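Local coordinates for protein methyltransferase WBDD (Escherichia coli, PDB 4AZS) that acts as both a kinase and a methyltransferase and regulates the chain length of the O antigen in Escherichia coli O9a, at residues T31-P36 with E109-F114; D51-Q56 with A169-L174; D58-A63 with N223-I228; I228-Q233 with V307-E312. All coordinates share one frame; numbering follows the deposited sequence. Where two conformers were deposited one is given.

In the fold
The four interactions run from the methyltransferase end of the chain toward the kinase. Interaction 1 lies outermost, its centre about 38 Å from the centre of the chain, and the side chain of F33 is about 12 Å from the bound S-adenosylmethionine. The centres of interactions 1 and 2 are about 21 Å apart, and the two do not touch; in interaction 2, I53 comes within about 8 Å of the same cofactor. Interactions 2 and 3 share helix 47-64, with centres about 11 Å apart, and A169 packs on both L60 and L227. Interactions 3 and 4 share I228 and take one strand each of the same hairpin, 225-228 and 231-234. Interaction 4 reaches the kinase sheet, with F231 about 12 Å from the bound AMP.

Interaction 1: T31-P36 with E109-F114; sequences TIFGHP and EENPDF
H35 and E110 carry the direct polar link between these two surface loops. H35 NE2 donates to E110 OE1 over 2.8 Å, nearly straight at 161°, and the carboxylate oxygen receives it on its syn lone pair while lying almost in the ring plane. Glutamate suits the place because its extended chain spans the gap, and the other ring nitrogen, ND1, is held by E37, which fixes the rotation of the imidazole. A water adds a second bridge: it donates to E110 OE1 (2.8 Å) and to F33 O (2.9 Å), and accepts from N111 ND2 (3.1 Å), an amide nitrogen also bonded to L107 O.

Both segments are turns beside a Rossmann-like methyltransferase core. I32 to H35 is a type II turn, with G34 at its positive-phi corner; N111 to F114 is a type I turn leading into strand 115-120.

The apolar part joins F33 and F114. CE2 of F33 lies 3.7 Å from CE2 of F114, at the edge of the F114 ring, and the planes are 73° apart in an oblique pairing. A chi1 of -175° swings the F33 ring away from its own backbone N, toward F114. N111 CB lies over one face of the F114 ring, toward the rim.

Interaction 2: D51-Q56 with A169-L174; sequences DLITEQ and AVILEL
Q56 meets I171 through its CB, 3.9 Å from CD1 of the isoleucine, so the flat amide at the end of the glutamine offers neither face nor edge to the strand. The chain bends at chi2 (-55°), and the amide goes instead to N229. Glutamine suits this place because its aliphatic root packs like a hydrocarbon, while NE2 makes a weak hydrogen bond to N229 OD1.

The second point of contact is I53, whose CG1 lies 4.2 Å from CG2 of I171, the two branched chains crossing at a slant. I171 thus divides its branches, CD1 going to Q56 and CG2 to I53, two residues about one helical turn apart (i, i+3) on the same side of the helix. All three are buried, and no hydrogen bond crosses between the segments.

This is helix-on-sheet packing in a Rossmann-like methyltransferase fold. Helix 47-64 lies over strand 169-173, the last of the parallel strands, which pairs with 137-141 on one flank and with the antiparallel 216-222 on the other. Isoleucine suits the strand position, its beta branch being well tolerated in extended backbone, and I171 also packs on L137, M218 and L220. Further along, E173 forms salt bridges with R49 and R44, R49 lying on this same helix.

Interaction 3: D58-A63 with N223-I228; sequences DNLSRA and NHRVLI. With SO4 (sulfate ion), chain E.
R225 and L60 bury nearly equal areas in this contact. CD1 of L60 rests 3.9 Å from NE and 4.0 Å from CD of R225, against the part of the arginine where the aliphatic chain joins the guanidinium, and it meets that group obliquely. Bent at chi3, the chain brings NH2 of R225 to 3.6 Å from CB of A63; a residue as small as alanine lets the group approach this closely. The end of L60 comes nearer the strand than its root does, and CD1 of L60 also touches CD2 of L227 at 4.4 Å.

The guanidinium grips a sulfate, probably from the crystallisation liquor, with two bonds: R225 NH1 to O1 of the sulfate at 2.7 Å and R225 NH2 to O2 at 2.8 Å, at 161° and 170°. The sulfur lies at its edge, in plane. NH2 also donates to N232 OD1, so the group is held from the neighbouring strand as well.

The short axes of helix and strand pass 10.1 Å apart with their directions at 130°. In fold terms, a helix of the Rossmann-like methyltransferase packs on the two-stranded antiparallel hairpin, 225-228 with 231-234, that follows the sheet's strand 216-222.

Interaction 4: I228-Q233 with V307-E312; sequences INDFNQ and VLAHGE
F231 and A309 mark the closest backbone approach, with CA atoms 6.9 Å apart and no hydrogen bond between the segments. I228 to F231 is a type I turn, closed by backbone bonds in both directions: F231 N to I228 O and I228 N to F231 O. It forms the tight two-residue tip of the hairpin. The facing segment is an outermost strand with a classic beta bulge, L308 and A309 both opposite V320; such a bulge usually accentuates a strand's twist.

The side-chain contact is light. CB of F231 lies 4.3 Å from CB of A309, whose methyl comes to the phenyl ring obliquely; the smallness of alanine probably helps the two backbones come this near. Q233 CG sits over one face of the F231 ring, 3.6 Å above the plane and toward its rim, and Y262 meets the ring edge-to-face. D230, exposed at the turn, brings OD2 to 4.0 Å from CB of A309, its chi1 of -168° setting the carboxylate beside its own carbonyl carbon. A water donates weakly to D230 OD2 (3.4 Å) and to H310 O (3.2 Å).

On the hairpin side, F231 packs on V226 and N229 on N59 of helix 47-64. Across the contact, strand 307-312 pairs with 316-322 in the five-stranded antiparallel sheet of the kinase, while V307 and H310 pack on L295 and I292 of helix 278-296.

Interaction 1: T31-P36 with E109-F114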
loop_
_atom_site.group_PDB
_atom_site.type_symbol
_atom_site.label_atom_id
_atom_site.label_comp_id
_atom_site.label_asym_id
_atom_site.label_seq_id
_atom_site.Cartn_x
_atom_site.Cartn_y
_atom_site.Cartn_z
ATOM N N THR A 31 -44.838 14.015 15.774
ATOM C CA THR A 31 -45.863 14.447 16.734
ATOM C C THR A 31 -45.854 13.538 17.980
ATOM O O THR A 31 -45.749 12.296 17.892
ATOM C CB THR A 31 -47.231 14.302 16.036
ATOM O OG1 THR A 31 -47.192 15.080 14.863
ATOM C CG2 THR A 31 -48.405 14.737 16.928
ATOM N N ILE A 32 -45.947 14.146 19.151
ATOM C CA ILE A 32 -46.082 13.393 20.398
ATOM C C ILE A 32 -47.571 13.181 20.667
ATOM O O ILE A 32 -48.329 14.143 20.912
ATOM C CB ILE A 32 -45.418 14.158 21.545
ATOM C CG1 ILE A 32 -43.975 14.559 21.152
ATOM C CG2 ILE A 32 -45.463 13.328 22.838
ATOM C CD1 ILE A 32 -43.048 13.383 20.893
ATOM N N PHE A 33 -47.994 11.928 20.540
ATOM C CA PHE A 33 -49.382 11.513 20.594
ATOM C C PHE A 33 -50.027 12.087 21.822
ATOM O O PHE A 33 -49.528 11.889 22.907
ATOM C CB PHE A 33 -49.472 9.997 20.692
ATOM C CG PHE A 33 -50.865 9.490 20.639
ATOM C CD1 PHE A 33 -51.470 9.247 19.428
ATOM C CD2 PHE A 33 -51.562 9.233 21.805
ATOM C CE1 PHE A 33 -52.797 8.805 19.364
ATOM C CE2 PHE A 33 -52.867 8.773 21.758
ATOM C CZ PHE A 33 -53.493 8.570 20.537
ATOM N N GLY A 34 -51.110 12.823 21.618
ATOM C CA GLY A 34 -51.886 13.396 22.698
ATOM C C GLY A 34 -51.300 14.684 23.220
ATOM O O GLY A 34 -51.869 15.247 24.099
ATOM N N HIS A 35 -50.153 15.142 22.705
ATOM C CA HIS A 35 -49.456 16.307 23.287
ATOM C C HIS A 35 -49.128 17.351 22.292
ATOM O O HIS A 35 -47.985 17.504 21.885
ATOM C CB HIS A 35 -48.213 15.872 23.979
ATOM C CG HIS A 35 -48.496 15.190 25.278
ATOM N ND1 HIS A 35 -48.600 15.869 26.441
ATOM C CD2 HIS A 35 -48.795 13.868 25.556
ATOM C CE1 HIS A 35 -48.917 15.013 27.419
ATOM N NE2 HIS A 35 -49.036 13.784 26.871
ATOM N N PRO A 36 -50.134 18.094 21.872
ATOM C CA PRO A 36 -49.944 19.021 20.774
ATOM C C PRO A 36 -48.990 20.190 21.064
ATOM O O PRO A 36 -48.609 20.897 20.150
ATOM C CB PRO A 36 -51.354 19.510 20.487
ATOM C CG PRO A 36 -52.096 19.328 21.769
ATOM C CD PRO A 36 -51.504 18.116 22.413
ATOM N N GLU A 109 -48.603 4.587 28.750
ATOM C CA GLU A 109 -49.111 4.625 30.116
ATOM C C GLU A 109 -50.155 5.677 30.317
ATOM O O GLU A 109 -50.958 5.531 31.188
ATOM C CB GLU A 109 -47.990 4.823 31.125
ATOM C CG GLU A 109 -47.266 3.520 31.372
ATOM C CD GLU A 109 -45.859 3.708 31.884
ATOM O OE1 GLU A 109 -45.533 4.825 32.359
ATOM O OE2 GLU A 109 -45.086 2.725 31.805
ATOM N N GLU A 110 -50.143 6.746 29.529
ATOM C CA GLU A 110 -51.233 7.706 29.560
ATOM C C GLU A 110 -52.497 7.160 28.909
ATOM O O GLU A 110 -53.541 7.755 29.041
ATOM C CB GLU A 110 -50.840 9.002 28.853
ATOM C CG GLU A 110 -49.706 9.731 29.551
ATOM C CD GLU A 110 -49.381 11.043 28.870
ATOM O OE1 GLU A 110 -49.790 11.238 27.701
ATOM O OE2 GLU A 110 -48.713 11.877 29.511
ATOM N N ASN A 111 -52.381 6.034 28.200
ATOM C CA ASN A 111 -53.471 5.434 27.472
ATOM C C ASN A 111 -53.553 3.920 27.793
ATOM O O ASN A 111 -53.373 3.057 26.906
ATOM C CB ASN A 111 -53.271 5.669 25.962
ATOM C CG ASN A 111 -53.142 7.145 25.598
ATOM O OD1 ASN A 111 -54.136 7.796 25.338
ATOM N ND2 ASN A 111 -51.883 7.666 25.525
ATOM N N PRO A 112 -53.853 3.582 29.065
ATOM C CA PRO A 112 -53.668 2.210 29.562
ATOM C C PRO A 112 -54.504 1.150 28.861
ATOM O O PRO A 112 -54.145 -0.025 28.910
ATOM C CB PRO A 112 -54.061 2.308 31.066
ATOM C CG PRO A 112 -54.842 3.580 31.191
ATOM C CD PRO A 112 -54.321 4.502 30.120
ATOM N N ASP A 113 -55.611 1.542 28.236
ATOM C CA ASP A 113 -56.419 0.590 27.501
ATOM C C ASP A 113 -55.882 0.249 26.120
ATOM O O ASP A 113 -56.398 -0.675 25.517
ATOM C CB ASP A 113 -57.836 1.094 27.297
ATOM C CG ASP A 113 -58.579 1.275 28.609
ATOM O OD1 ASP A 113 -58.246 0.570 29.626
ATOM O OD2 ASP A 113 -59.486 2.137 28.592
ATOM N N PHE A 114 -54.894 0.992 25.620
ATOM C CA PHE A 114 -54.274 0.677 24.300
ATOM C C PHE A 114 -53.446 -0.586 24.485
ATOM O O PHE A 114 -52.700 -0.682 25.459
ATOM C CB PHE A 114 -53.332 1.791 23.843
ATOM C CG PHE A 114 -54.019 3.064 23.419
ATOM C CD1 PHE A 114 -55.406 3.251 23.574
ATOM C CD2 PHE A 114 -53.275 4.105 22.914
ATOM C CE1 PHE A 114 -56.014 4.448 23.222
ATOM C CE2 PHE A 114 -53.885 5.298 22.522
ATOM C CZ PHE A 114 -55.253 5.481 22.694
HETATM O O HOH W 1 -50.756 10.480 25.179
#

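Interaction 2: D51-Q56 with A169-L174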
loop_
_atom_site.group_PDB
_atom_site.type_symbol
_atom_site.label_atom_id
_atom_site.label_comp_id
_atom_site.label_asym_id
_atom_site.label_seq_id
_atom_site.Cartn_x
_atom_site.Cartn_y
_atom_site.Cartn_z
ATOM N N ASP A 51 -53.363 9.329 7.763
ATOM C CA ASP A 51 -54.629 9.203 6.974
ATOM C C ASP A 51 -54.567 8.008 6.050
ATOM O O ASP A 51 -55.478 7.164 6.006
ATOM C CB ASP A 51 -54.942 10.506 6.199
ATOM C CG ASP A 51 -55.211 11.724 7.151
ATOM O OD1 ASP A 51 -55.595 11.512 8.324
ATOM O OD2 ASP A 51 -54.987 12.897 6.766
ATOM N N LEU A 52 -53.456 7.854 5.339
ATOM C CA LEU A 52 -53.370 6.763 4.412
ATOM C C LEU A 52 -53.225 5.403 5.133
ATOM O O LEU A 52 -53.829 4.388 4.747
ATOM C CB LEU A 52 -52.196 7.025 3.488
ATOM C CG LEU A 52 -52.142 6.265 2.207
ATOM C CD1 LEU A 52 -53.436 6.379 1.415
ATOM C CD2 LEU A 52 -51.003 6.835 1.372
ATOM N N ILE A 53 -52.424 5.370 6.181
ATOM C CA ILE A 53 -52.156 4.105 6.869
ATOM C C ILE A 53 -53.449 3.585 7.575
ATOM O O ILE A 53 -53.716 2.400 7.562
ATOM C CB ILE A 53 -50.996 4.255 7.859
ATOM C CG1 ILE A 53 -49.683 4.280 7.095
ATOM C CG2 ILE A 53 -50.944 3.132 8.853
ATOM C CD1 ILE A 53 -48.539 4.739 7.972
ATOM N N THR A 54 -54.235 4.488 8.162
ATOM C CA THR A 54 -55.500 4.102 8.785
ATOM C C THR A 54 -56.514 3.565 7.763
ATOM O O THR A 54 -57.269 2.649 8.061
ATOM C CB THR A 54 -56.126 5.272 9.547
ATOM O OG1 THR A 54 -56.422 6.310 8.638
ATOM C CG2 THR A 54 -55.193 5.847 10.570
ATOM N N GLU A 55 -56.527 4.119 6.555
ATOM C CA GLU A 55 -57.375 3.601 5.475
ATOM C C GLU A 55 -56.988 2.146 5.141
ATOM O O GLU A 55 -57.832 1.265 5.006
ATOM C CB GLU A 55 -57.257 4.517 4.252
ATOM C CG GLU A 55 -57.440 3.882 2.878
ATOM C CD GLU A 55 -57.195 4.888 1.738
ATOM O OE1 GLU A 55 -57.399 6.117 1.939
ATOM O OE2 GLU A 55 -56.806 4.447 0.634
ATOM N N GLN A 56 -55.692 1.877 5.035
ATOM C CA GLN A 56 -55.217 0.549 4.711
ATOM C C GLN A 56 -55.431 -0.402 5.889
ATOM O O GLN A 56 -55.788 -1.552 5.678
ATOM C CB GLN A 56 -53.732 0.581 4.345
ATOM C CG GLN A 56 -53.405 1.239 2.999
ATOM C CD GLN A 56 -54.166 0.621 1.840
ATOM O OE1 GLN A 56 -54.490 -0.576 1.821
ATOM N NE2 GLN A 56 -54.537 1.450 0.918
ATOM N N ALA A 169 -49.488 -7.960 5.101
ATOM C CA ALA A 169 -49.287 -6.697 4.390
ATOM C C ALA A 169 -48.163 -5.922 5.026
ATOM O O ALA A 169 -47.933 -6.001 6.235
ATOM C CB ALA A 169 -50.531 -5.863 4.417
ATOM N N VAL A 170 -47.474 -5.180 4.190
ATOM C CA VAL A 170 -46.391 -4.299 4.607
ATOM C C VAL A 170 -46.569 -2.952 3.961
ATOM O O VAL A 170 -46.839 -2.869 2.750
ATOM C CB VAL A 170 -45.004 -4.866 4.211
ATOM C CG1 VAL A 170 -43.886 -4.052 4.847
ATOM C CG2 VAL A 170 -44.895 -6.297 4.681
ATOM N N ILE A 171 -46.413 -1.902 4.763
ATOM C CA ILE A 171 -46.420 -0.537 4.273
ATOM C C ILE A 171 -45.056 0.071 4.509
ATOM O O ILE A 171 -44.577 0.065 5.650
ATOM C CB ILE A 171 -47.527 0.278 4.978
ATOM C CG1 ILE A 171 -48.850 -0.310 4.593
ATOM C CG2 ILE A 171 -47.515 1.739 4.551
ATOM C CD1 ILE A 171 -49.968 0.326 5.381
ATOM N N LEU A 172 -44.431 0.545 3.424
ATOM C CA LEU A 172 -43.118 1.136 3.472
ATOM C C LEU A 172 -43.140 2.532 2.898
ATOM O O LEU A 172 -43.686 2.733 1.839
ATOM C CB LEU A 172 -42.116 0.298 2.658
ATOM C CG LEU A 172 -42.003 -1.138 3.168
ATOM C CD1 LEU A 172 -41.296 -1.981 2.120
ATOM C CD2 LEU A 172 -41.302 -1.238 4.503
ATOM N N GLU A 173 -42.505 3.469 3.597
ATOM C CA GLU A 173 -42.084 4.739 3.048
ATOM C C GLU A 173 -40.593 4.637 2.857
ATOM O O GLU A 173 -39.864 4.391 3.811
ATOM C CB GLU A 173 -42.392 5.882 3.986
ATOM C CG GLU A 173 -42.093 7.254 3.380
ATOM C CD GLU A 173 -42.237 8.386 4.373
ATOM O OE1 GLU A 173 -41.849 8.174 5.564
ATOM O OE2 GLU A 173 -42.719 9.469 3.942
ATOM N N LEU A 174 -40.138 4.830 1.629
ATOM C CA LEU A 174 -38.753 4.631 1.273
ATOM C C LEU A 174 -38.069 5.899 0.797
ATOM O O LEU A 174 -38.548 6.589 -0.099
ATOM C CB LEU A 174 -38.693 3.585 0.178
ATOM C CG LEU A 174 -39.227 2.217 0.618
ATOM C CD1 LEU A 174 -39.358 1.341 -0.614
ATOM C CD2 LEU A 174 -38.333 1.540 1.643
#

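Interaction 3: D58-A63 with N223-I228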
loop_
_atom_site.group_PDB
_atom_site.type_symbol
_atom_site.label_atom_id
_atom_site.label_comp_id
_atom_site.label_asym_id
_atom_site.label_seq_id
_atom_site.Cartn_x
_atom_site.Cartn_y
_atom_site.Cartn_z
ATOM N N ASP A 58 -57.947 -0.219 7.960
ATOM C CA ASP A 58 -59.388 -0.536 7.927
ATOM C C ASP A 58 -59.702 -1.550 6.847
ATOM O O ASP A 58 -60.444 -2.506 7.090
ATOM C CB ASP A 58 -60.229 0.727 7.673
ATOM C CG ASP A 58 -60.214 1.682 8.832
ATOM O OD1 ASP A 58 -59.901 1.258 9.943
ATOM O OD2 ASP A 58 -60.540 2.870 8.637
ATOM N N ASN A 59 -59.128 -1.366 5.644
ATOM C CA ASN A 59 -59.345 -2.315 4.562
ATOM C C ASN A 59 -58.940 -3.699 4.996
ATOM O O ASN A 59 -59.630 -4.672 4.749
ATOM C CB ASN A 59 -58.525 -1.948 3.307
ATOM C CG ASN A 59 -59.034 -0.700 2.625
ATOM O OD1 ASN A 59 -60.154 -0.246 2.880
ATOM N ND2 ASN A 59 -58.213 -0.141 1.734
ATOM N N LEU A 60 -57.779 -3.823 5.608
ATOM C CA LEU A 60 -57.285 -5.170 5.883
ATOM C C LEU A 60 -58.048 -5.719 7.077
ATOM O O LEU A 60 -58.317 -6.907 7.152
ATOM C CB LEU A 60 -55.784 -5.166 6.135
ATOM C CG LEU A 60 -55.154 -6.543 6.397
ATOM C CD1 LEU A 60 -55.360 -7.537 5.262
ATOM C CD2 LEU A 60 -53.683 -6.295 6.620
ATOM N N SER A 61 -58.391 -4.857 8.027
ATOM C CA SER A 61 -59.131 -5.324 9.183
ATOM C C SER A 61 -60.540 -5.804 8.742
ATOM O O SER A 61 -61.034 -6.814 9.223
ATOM C CB SER A 61 -59.275 -4.215 10.228
ATOM O OG SER A 61 -60.041 -4.695 11.310
ATOM N N ARG A 62 -61.162 -5.062 7.834
ATOM C CA ARG A 62 -62.421 -5.479 7.245
ATOM C C ARG A 62 -62.273 -6.840 6.573
ATOM O O ARG A 62 -63.068 -7.725 6.799
ATOM C CB ARG A 62 -62.916 -4.442 6.241
ATOM C CG ARG A 62 -64.383 -4.619 5.761
ATOM C CD ARG A 62 -64.872 -3.464 4.842
ATOM N NE ARG A 62 -64.403 -2.144 5.325
ATOM C CZ ARG A 62 -63.517 -1.326 4.721
ATOM N NH1 ARG A 62 -62.989 -1.611 3.531
ATOM N NH2 ARG A 62 -63.159 -0.183 5.319
ATOM N N ALA A 63 -61.226 -7.027 5.784
ATOM C CA ALA A 63 -61.062 -8.283 5.031
ATOM C C ALA A 63 -60.863 -9.450 5.948
ATOM O O ALA A 63 -61.413 -10.499 5.727
ATOM C CB ALA A 63 -59.871 -8.183 4.072
ATOM N N ASN A 223 -46.916 -10.606 0.275
ATOM C CA ASN A 223 -46.543 -11.887 -0.305
ATOM C C ASN A 223 -47.691 -12.897 -0.238
ATOM O O ASN A 223 -47.502 -14.044 -0.594
ATOM C CB ASN A 223 -45.277 -12.460 0.321
ATOM C CG ASN A 223 -44.010 -12.060 -0.404
ATOM O OD1 ASN A 223 -44.026 -11.393 -1.438
ATOM N ND2 ASN A 223 -42.886 -12.419 0.181
ATOM N N HIS A 224 -48.869 -12.462 0.190
ATOM C CA HIS A 224 -49.971 -13.380 0.449
ATOM C C HIS A 224 -51.307 -12.939 -0.061
ATOM O O HIS A 224 -52.212 -13.761 -0.161
ATOM C CB HIS A 224 -50.077 -13.614 1.955
ATOM C CG HIS A 224 -48.900 -14.315 2.521
ATOM N ND1 HIS A 224 -48.637 -15.616 2.249
ATOM C CD2 HIS A 224 -47.870 -13.860 3.335
ATOM C CE1 HIS A 224 -47.500 -15.971 2.862
ATOM N NE2 HIS A 224 -47.025 -14.889 3.523
ATOM N N ARG A 225 -51.469 -11.641 -0.326
ATOM C CA ARG A 225 -52.746 -11.077 -0.708
ATOM C C ARG A 225 -52.640 -10.087 -1.842
ATOM O O ARG A 225 -51.647 -9.345 -1.982
ATOM C CB ARG A 225 -53.397 -10.363 0.501
ATOM C CG ARG A 225 -53.682 -11.282 1.698
ATOM C CD ARG A 225 -54.394 -10.586 2.872
ATOM N NE ARG A 225 -55.779 -10.321 2.569
ATOM C CZ ARG A 225 -56.791 -11.157 2.784
ATOM N NH1 ARG A 225 -56.579 -12.323 3.330
ATOM N NH2 ARG A 225 -58.027 -10.814 2.426
ATOM N N VAL A 226 -53.675 -10.071 -2.669
ATOM C CA VAL A 226 -53.926 -8.933 -3.503
ATOM C C VAL A 226 -54.636 -7.888 -2.642
ATOM O O VAL A 226 -55.659 -8.159 -2.050
ATOM C CB VAL A 226 -54.789 -9.320 -4.728
ATOM C CG1 VAL A 226 -55.188 -8.085 -5.519
ATOM C CG2 VAL A 226 -53.998 -10.264 -5.605
ATOM N N LEU A 227 -54.091 -6.689 -2.612
ATOM C CA LEU A 227 -54.551 -5.641 -1.773
ATOM C C LEU A 227 -54.863 -4.427 -2.639
ATOM O O LEU A 227 -54.051 -3.558 -2.820
ATOM C CB LEU A 227 -53.457 -5.291 -0.786
ATOM C CG LEU A 227 -53.022 -6.365 0.199
ATOM C CD1 LEU A 227 -51.811 -5.925 0.976
ATOM C CD2 LEU A 227 -54.144 -6.719 1.114
ATOM N N ILE A 228 -56.076 -4.387 -3.142
ATOM C CA ILE A 228 -56.550 -3.355 -4.037
ATOM C C ILE A 228 -57.825 -2.884 -3.350
ATOM O O ILE A 228 -58.548 -3.697 -2.783
ATOM C CB ILE A 228 -56.833 -4.009 -5.409
ATOM C CG1 ILE A 228 -55.537 -4.330 -6.135
ATOM C CG2 ILE A 228 -57.694 -3.121 -6.305
ATOM C CD1 ILE A 228 -55.763 -5.254 -7.316
HETATM S S SO4 E . -59.680 -14.041 3.717
HETATM O O1 SO4 E . -58.234 -14.337 3.914
HETATM O O2 SO4 E . -59.913 -12.786 2.935
HETATM O O3 SO4 E . -60.300 -13.856 5.066
HETATM O O4 SO4 E . -60.235 -15.208 2.967
#

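Interaction 4: I228-Q233 with V307-E312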
loop_
_atom_site.group_PDB
_atom_site.type_symbol
_atom_site.label_atom_id
_atom_site.label_comp_id
_atom_site.label_asym_id
_atom_site.label_seq_id
_atom_site.Cartn_x
_atom_site.Cartn_y
_atom_site.Cartn_z
ATOM N N ILE A 228 -56.076 -4.387 -3.142
ATOM C CA ILE A 228 -56.550 -3.355 -4.037
ATOM C C ILE A 228 -57.825 -2.884 -3.350
ATOM O O ILE A 228 -58.548 -3.697 -2.783
ATOM C CB ILE A 228 -56.833 -4.009 -5.409
ATOM C CG1 ILE A 228 -55.537 -4.330 -6.135
ATOM C CG2 ILE A 228 -57.694 -3.121 -6.305
ATOM C CD1 ILE A 228 -55.763 -5.254 -7.316
ATOM N N ASN A 229 -58.112 -1.593 -3.371
ATOM C CA ASN A 229 -59.055 -1.042 -2.370
ATOM C C ASN A 229 -60.423 -1.727 -2.445
ATOM O O ASN A 229 -61.106 -1.914 -1.436
ATOM C CB ASN A 229 -59.147 0.500 -2.440
ATOM C CG ASN A 229 -57.961 1.205 -1.734
ATOM O OD1 ASN A 229 -57.065 0.571 -1.174
ATOM N ND2 ASN A 229 -57.958 2.517 -1.781
ATOM N N ASP A 230 -60.740 -2.176 -3.647
ATOM C CA ASP A 230 -61.981 -2.794 -3.986
ATOM C C ASP A 230 -61.953 -4.333 -3.889
ATOM O O ASP A 230 -62.978 -5.004 -4.034
ATOM C CB ASP A 230 -62.137 -2.415 -5.459
ATOM C CG ASP A 230 -63.484 -2.690 -5.991
ATOM O OD1 ASP A 230 -64.410 -2.826 -5.167
ATOM O OD2 ASP A 230 -63.614 -2.759 -7.241
ATOM N N PHE A 231 -60.764 -4.910 -3.753
ATOM C CA PHE A 231 -60.598 -6.353 -3.862
ATOM C C PHE A 231 -59.446 -6.783 -2.980
ATOM O O PHE A 231 -58.298 -6.483 -3.284
ATOM C CB PHE A 231 -60.232 -6.734 -5.298
ATOM C CG PHE A 231 -60.298 -8.224 -5.569
ATOM C CD1 PHE A 231 -61.489 -8.823 -5.823
ATOM C CD2 PHE A 231 -59.154 -9.008 -5.552
ATOM C CE1 PHE A 231 -61.564 -10.185 -6.081
ATOM C CE2 PHE A 231 -59.214 -10.383 -5.795
ATOM C CZ PHE A 231 -60.413 -10.966 -6.076
ATOM N N ASN A 232 -59.742 -7.505 -1.912
ATOM C CA ASN A 232 -58.738 -7.824 -0.927
ATOM C C ASN A 232 -58.859 -9.294 -0.567
ATOM O O ASN A 232 -59.759 -9.707 0.182
ATOM C CB ASN A 232 -58.919 -6.909 0.274
ATOM C CG ASN A 232 -57.822 -7.058 1.292
ATOM O OD1 ASN A 232 -57.434 -8.176 1.666
ATOM N ND2 ASN A 232 -57.332 -5.951 1.771
ATOM N N GLN A 233 -57.957 -10.087 -1.120
ATOM C CA GLN A 233 -58.118 -11.517 -1.103
ATOM C C GLN A 233 -56.770 -12.198 -1.081
ATOM O O GLN A 233 -55.845 -11.749 -1.714
ATOM C CB GLN A 233 -58.837 -11.960 -2.368
ATOM C CG GLN A 233 -60.290 -11.500 -2.491
ATOM C CD GLN A 233 -61.184 -12.181 -1.489
ATOM O OE1 GLN A 233 -60.909 -13.288 -1.074
ATOM N NE2 GLN A 233 -62.257 -11.528 -1.102
ATOM N N VAL A 307 -65.779 -10.480 -15.224
ATOM C CA VAL A 307 -64.922 -9.490 -14.618
ATOM C C VAL A 307 -65.351 -9.261 -13.198
ATOM O O VAL A 307 -66.479 -8.894 -12.981
ATOM C CB VAL A 307 -65.038 -8.121 -15.308
ATOM C CG1 VAL A 307 -64.166 -7.100 -14.568
ATOM C CG2 VAL A 307 -64.604 -8.230 -16.749
ATOM N N LEU A 308 -64.438 -9.404 -12.246
ATOM C CA LEU A 308 -64.783 -9.234 -10.843
ATOM C C LEU A 308 -64.396 -7.856 -10.308
ATOM O O LEU A 308 -64.984 -7.378 -9.360
ATOM C CB LEU A 308 -64.100 -10.333 -10.020
ATOM C CG LEU A 308 -64.432 -11.795 -10.373
ATOM C CD1 LEU A 308 -63.712 -12.738 -9.427
ATOM C CD2 LEU A 308 -65.930 -12.046 -10.330
ATOM N N ALA A 309 -63.378 -7.231 -10.884
ATOM C CA ALA A 309 -62.898 -5.926 -10.390
ATOM C C ALA A 309 -61.896 -5.387 -11.378
ATOM O O ALA A 309 -61.292 -6.148 -12.146
ATOM C CB ALA A 309 -62.215 -6.049 -9.036
ATOM N N HIS A 310 -61.690 -4.082 -11.324
ATOM C CA HIS A 310 -60.764 -3.449 -12.256
ATOM C C HIS A 310 -60.588 -2.039 -11.877
ATOM O O HIS A 310 -61.430 -1.464 -11.212
ATOM C CB HIS A 310 -61.282 -3.486 -13.686
ATOM C CG HIS A 310 -62.543 -2.692 -13.891
ATOM N ND1 HIS A 310 -62.532 -1.388 -14.208
ATOM C CD2 HIS A 310 -63.878 -3.066 -13.804
ATOM C CE1 HIS A 310 -63.783 -0.948 -14.316
ATOM N NE2 HIS A 310 -64.610 -1.982 -14.074
ATOM N N GLY A 311 -59.481 -1.475 -12.322
ATOM C CA GLY A 311 -59.165 -0.079 -12.071
ATOM C C GLY A 311 -57.820 0.249 -12.694
ATOM O O GLY A 311 -57.066 -0.636 -13.085
ATOM N N GLU A 312 -57.528 1.523 -12.808
ATOM C CA GLU A 312 -56.285 1.983 -13.423
ATOM C C GLU A 312 -55.940 3.253 -12.733
ATOM O O GLU A 312 -56.831 3.965 -12.250
ATOM C CB GLU A 312 -56.428 2.288 -14.916
ATOM C CG GLU A 312 -56.892 1.121 -15.786
ATOM C CD GLU A 312 -56.891 1.469 -17.273
ATOM O OE1 GLU A 312 -55.803 1.577 -17.885
ATOM O OE2 GLU A 312 -57.991 1.663 -17.835
HETATM O O HOH W 2 -60.449 -2.287 -8.275
#